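4-alpha-glucanotransferase (Aquifex aeolicus, PDB 1TZ7) is an amylomaltase, also called disproportionating enzyme, a single-chain member of the 4-alpha-glucanotransferase family built round an eight-stranded parallel beta barrel. Local coordinates at residues Y314-Y319 / R328-P333. Numbering follows the deposited sequence.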
ATOM      1  N   TYR A 314      -0.550  10.366  17.965  1.00 26.63           N
ATOM      2  CA  TYR A 314      -1.683  10.044  17.102  1.00 29.18           C
ATOM      3  C   TYR A 314      -2.966  10.710  17.585  1.00 22.17           C
ATOM      4  O   TYR A 314      -3.153  10.939  18.783  1.00 28.02           O
ATOM      5  CB  TYR A 314      -1.875   8.527  17.014  1.00 24.23           C
ATOM      6  CG  TYR A 314      -2.294   7.876  18.311  1.00 33.44           C
ATOM      7  CD1 TYR A 314      -3.635   7.638  18.589  1.00 41.55           C
ATOM      8  CD2 TYR A 314      -1.346   7.487  19.257  1.00 35.22           C
ATOM      9  CE1 TYR A 314      -4.024   7.039  19.772  1.00 42.77           C
ATOM     10  CE2 TYR A 314      -1.724   6.887  20.444  1.00 38.32           C
ATOM     11  CZ  TYR A 314      -3.067   6.665  20.698  1.00 36.56           C
ATOM     12  OH  TYR A 314      -3.454   6.069  21.874  1.00 36.95           O
ATOM     13  N   TRP A 315      -3.844  11.018  16.642  1.00 29.59           N
ATOM     14  CA  TRP A 315      -5.109  11.656  16.949  1.00 27.45           C
ATOM     15  C   TRP A 315      -6.129  10.603  17.404  1.00 25.34           C
ATOM     16  O   TRP A 315      -6.404   9.636  16.691  1.00 30.09           O
ATOM     17  CB  TRP A 315      -5.624  12.412  15.723  1.00 32.76           C
ATOM     18  CG  TRP A 315      -6.821  13.282  15.994  1.00 29.79           C
ATOM     19  CD1 TRP A 315      -8.094  13.080  15.552  1.00 36.75           C
ATOM     20  CD2 TRP A 315      -6.850  14.496  16.754  1.00 28.16           C
ATOM     21  NE1 TRP A 315      -8.915  14.089  15.993  1.00 29.91           N
ATOM     22  CE2 TRP A 315      -8.176  14.973  16.736  1.00 37.99           C
ATOM     23  CE3 TRP A 315      -5.888  15.233  17.457  1.00 40.72           C
ATOM     24  CZ2 TRP A 315      -8.563  16.146  17.389  1.00 35.12           C
ATOM     25  CZ3 TRP A 315      -6.280  16.403  18.107  1.00 48.77           C
ATOM     26  CH2 TRP A 315      -7.601  16.842  18.065  1.00 41.88           C
ATOM     27  N   GLU A 316      -6.672  10.807  18.596  1.00 18.88           N
ATOM     28  CA  GLU A 316      -7.549   9.836  19.238  1.00 30.99           C
ATOM     29  C   GLU A 316      -8.905  10.487  19.567  1.00 33.29           C
ATOM     30  O   GLU A 316      -8.962  11.451  20.318  1.00 36.95           O
ATOM     31  CB  GLU A 316      -6.895   9.341  20.525  1.00 33.78           C
ATOM     32  CG  GLU A 316      -7.691   8.305  21.284  1.00 41.93           C
ATOM     33  CD  GLU A 316      -7.019   7.901  22.582  1.00 33.60           C
ATOM     34  OE1 GLU A 316      -6.186   6.968  22.561  1.00 37.22           O
ATOM     35  OE2 GLU A 316      -7.320   8.517  23.621  1.00 45.28           O
ATOM     36  N   VAL A 317      -9.990   9.944  19.001  1.00 32.86           N
ATOM     37  CA  VAL A 317     -11.342  10.489  19.236  1.00 44.58           C
ATOM     38  C   VAL A 317     -12.295   9.414  19.832  1.00 44.17           C
ATOM     39  O   VAL A 317     -12.267   8.262  19.426  1.00 34.47           O
ATOM     40  CB  VAL A 317     -11.967  11.081  17.917  1.00 50.00           C
ATOM     41  CG1 VAL A 317     -10.872  11.541  16.956  1.00 34.09           C
ATOM     42  CG2 VAL A 317     -12.887  10.068  17.240  1.00 59.27           C
ATOM     43  N   PRO A 318     -13.127   9.817  20.799  1.00 41.99           N
ATOM     44  CA  PRO A 318     -14.096   8.899  21.440  1.00 45.61           C
ATOM     45  C   PRO A 318     -15.049   8.205  20.449  1.00 42.92           C
ATOM     46  O   PRO A 318     -15.590   8.852  19.536  1.00 39.27           O
ATOM     47  CB  PRO A 318     -14.892   9.825  22.367  1.00 47.45           C
ATOM     48  CG  PRO A 318     -13.997  10.983  22.617  1.00 50.61           C
ATOM     49  CD  PRO A 318     -13.193  11.173  21.370  1.00 45.37           C
ATOM     50  N   TYR A 319     -15.250   6.899  20.644  1.00 37.29           N
ATOM     51  CA  TYR A 319     -16.127   6.111  19.779  1.00 40.20           C
ATOM     52  C   TYR A 319     -17.569   6.565  19.936  1.00 41.71           C
ATOM     53  O   TYR A 319     -18.025   6.850  21.051  1.00 33.90           O
ATOM     54  CB  TYR A 319     -16.009   4.616  20.121  1.00 42.29           C
ATOM     55  CG  TYR A 319     -16.965   3.719  19.346  1.00 44.05           C
ATOM     56  CD1 TYR A 319     -16.806   3.516  17.974  1.00 34.58           C
ATOM     57  CD2 TYR A 319     -18.020   3.072  19.986  1.00 53.22           C
ATOM     58  CE1 TYR A 319     -17.675   2.695  17.261  1.00 47.07           C
ATOM     59  CE2 TYR A 319     -18.896   2.250  19.283  1.00 52.72           C
ATOM     60  CZ  TYR A 319     -18.716   2.065  17.920  1.00 52.06           C
ATOM     61  OH  TYR A 319     -19.573   1.257  17.219  1.00 47.77           O
ATOM     62  N   ARG A 328      -7.931  14.258  20.575  1.00 38.36           N
ATOM     63  CA  ARG A 328      -6.735  14.818  21.197  1.00 35.14           C
ATOM     64  C   ARG A 328      -5.488  14.091  20.722  1.00 34.88           C
ATOM     65  O   ARG A 328      -5.552  12.945  20.298  1.00 23.93           O
ATOM     66  CB  ARG A 328      -6.832  14.729  22.718  1.00 40.63           C
ATOM     67  CG  ARG A 328      -7.107  13.317  23.246  1.00 45.45           C
ATOM     68  CD  ARG A 328      -6.549  13.061  24.654  1.00 50.64           C
ATOM     69  NE  ARG A 328      -7.470  12.364  25.447  1.00 62.11           N
ATOM     70  CZ  ARG A 328      -7.486  11.069  25.755  1.00 71.74           C
ATOM     71  NH1 ARG A 328      -6.517  10.199  25.446  1.00 74.45           N
ATOM     72  NH2 ARG A 328      -8.494  10.672  26.473  1.00 71.10           N
ATOM     73  N   TRP A 329      -4.353  14.765  20.799  1.00 29.11           N
ATOM     74  CA  TRP A 329      -3.085  14.153  20.460  1.00 29.28           C
ATOM     75  C   TRP A 329      -2.574  13.320  21.630  1.00 26.51           C
ATOM     76  O   TRP A 329      -2.465  13.808  22.750  1.00 31.94           O
ATOM     77  CB  TRP A 329      -2.061  15.219  20.079  1.00 33.55           C
ATOM     78  CG  TRP A 329      -2.299  15.814  18.710  1.00 28.59           C
ATOM     79  CD1 TRP A 329      -2.707  17.090  18.428  1.00 30.85           C
ATOM     80  CD2 TRP A 329      -2.145  15.157  17.448  1.00 29.25           C
ATOM     81  NE1 TRP A 329      -2.815  17.262  17.067  1.00 28.75           N
ATOM     82  CE2 TRP A 329      -2.475  16.091  16.442  1.00 26.44           C
ATOM     83  CE3 TRP A 329      -1.760  13.866  17.060  1.00 27.23           C
ATOM     84  CZ2 TRP A 329      -2.429  15.776  15.080  1.00 28.39           C
ATOM     85  CZ3 TRP A 329      -1.718  13.558  15.703  1.00 25.61           C
ATOM     86  CH2 TRP A 329      -2.051  14.511  14.735  1.00 31.91           C
ATOM     87  N   VAL A 330      -2.271  12.056  21.357  1.00 28.85           N
ATOM     88  CA  VAL A 330      -1.750  11.147  22.367  1.00 34.04           C
ATOM     89  C   VAL A 330      -0.370  10.641  21.950  1.00 33.56           C
ATOM     90  O   VAL A 330      -0.202  10.099  20.856  1.00 31.47           O
ATOM     91  CB  VAL A 330      -2.682   9.936  22.562  1.00 34.24           C
ATOM     92  CG1 VAL A 330      -2.139   9.008  23.649  1.00 43.22           C
ATOM     93  CG2 VAL A 330      -4.100  10.401  22.907  1.00 36.43           C
ATOM     94  N   LYS A 331       0.614  10.820  22.829  1.00 29.88           N
ATOM     95  CA  LYS A 331       1.996  10.439  22.529  1.00 33.25           C
ATOM     96  C   LYS A 331       2.124   8.927  22.403  1.00 24.05           C
ATOM     97  O   LYS A 331       1.582   8.183  23.212  1.00 28.38           O
ATOM     98  CB  LYS A 331       2.945  10.955  23.621  1.00 34.67           C
ATOM     99  CG  LYS A 331       3.020  12.490  23.716  1.00 50.54           C
ATOM    100  CD  LYS A 331       3.868  13.084  22.593  1.00 71.68           C
ATOM    101  CE  LYS A 331       3.949  14.610  22.695  1.00 75.56           C
ATOM    102  NZ  LYS A 331       3.825  15.273  21.362  1.00 68.17           N
ATOM    103  N   ALA A 332       2.836   8.486  21.365  1.00 24.03           N
ATOM    104  CA  ALA A 332       3.185   7.077  21.189  1.00 30.85           C
ATOM    105  C   ALA A 332       4.708   6.894  21.365  1.00 30.54           C
ATOM    106  O   ALA A 332       5.465   7.843  21.220  1.00 26.82           O
ATOM    107  CB  ALA A 332       2.747   6.600  19.796  1.00 27.00           C
ATOM    108  N   PRO A 333       5.140   5.672  21.670  1.00 31.27           N
ATOM    109  CA  PRO A 333       6.540   5.414  22.030  1.00 28.42           C
ATOM    110  C   PRO A 333       7.429   5.144  20.805  1.00 30.70           C
ATOM    111  O   PRO A 333       8.018   4.076  20.698  1.00 29.59           O
ATOM    112  CB  PRO A 333       6.437   4.168  22.904  1.00 30.26           C
ATOM    113  CG  PRO A 333       5.272   3.401  22.322  1.00 34.81           C
ATOM    114  CD  PRO A 333       4.332   4.439  21.702  1.00 33.30           C
TER
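Trp315 turns the edge of its six-membered ring onto a face of Trp329, an edge-to-face pair with the planes at 68° and Trp315 CZ3 3.7 Å from Trp329 CD1. One face of the Trp315 indole lies over the Arg328 backbone, where CZ3 is 3.5 Å from Arg328 CA, while Trp315 CB sits over the six-membered ring of Trp329 in a CH-pi contact. The indole of Trp315 is carried across the neighbouring strand because its CG is trans to the backbone N (chi1 -171°), and its NE1 is bound by Ala324 O in the connecting loop. Across the sheet, Val330 CB packs over one face of Tyr314, 3.8 Å from Tyr314 CZ, and Ala332 CB borders the edge of that ring. On this second face Glu316 OE2 forms a salt bridge of 2.6 Å with Arg328 NH1, carboxylate and guanidinium planes 69° apart. Glu316 OE1 accepts a bond from Tyr314 OH on its anti side, tilted from the carboxylate plane, and also pairs with Lys246. The backbones form an antiparallel beta hairpin: Tyr314 and Val330 are a hydrogen-bonded pair, with Tyr314 N to Val330 O at 2.9 Å; Trp315 and Trp329 are non-hydrogen-bonded; Glu316 and Arg328 are hydrogen-bonded again. The hairpin supplies two strands of a four-stranded antiparallel sheet apart from the barrel, with 328-331 at one edge. One face is a tryptophan pair; the other combines the Tyr314-Val330 packing with a charged cluster, where two cations and a hydroxyl round the buried Glu316 carboxylate would probably stabilise its negative charge.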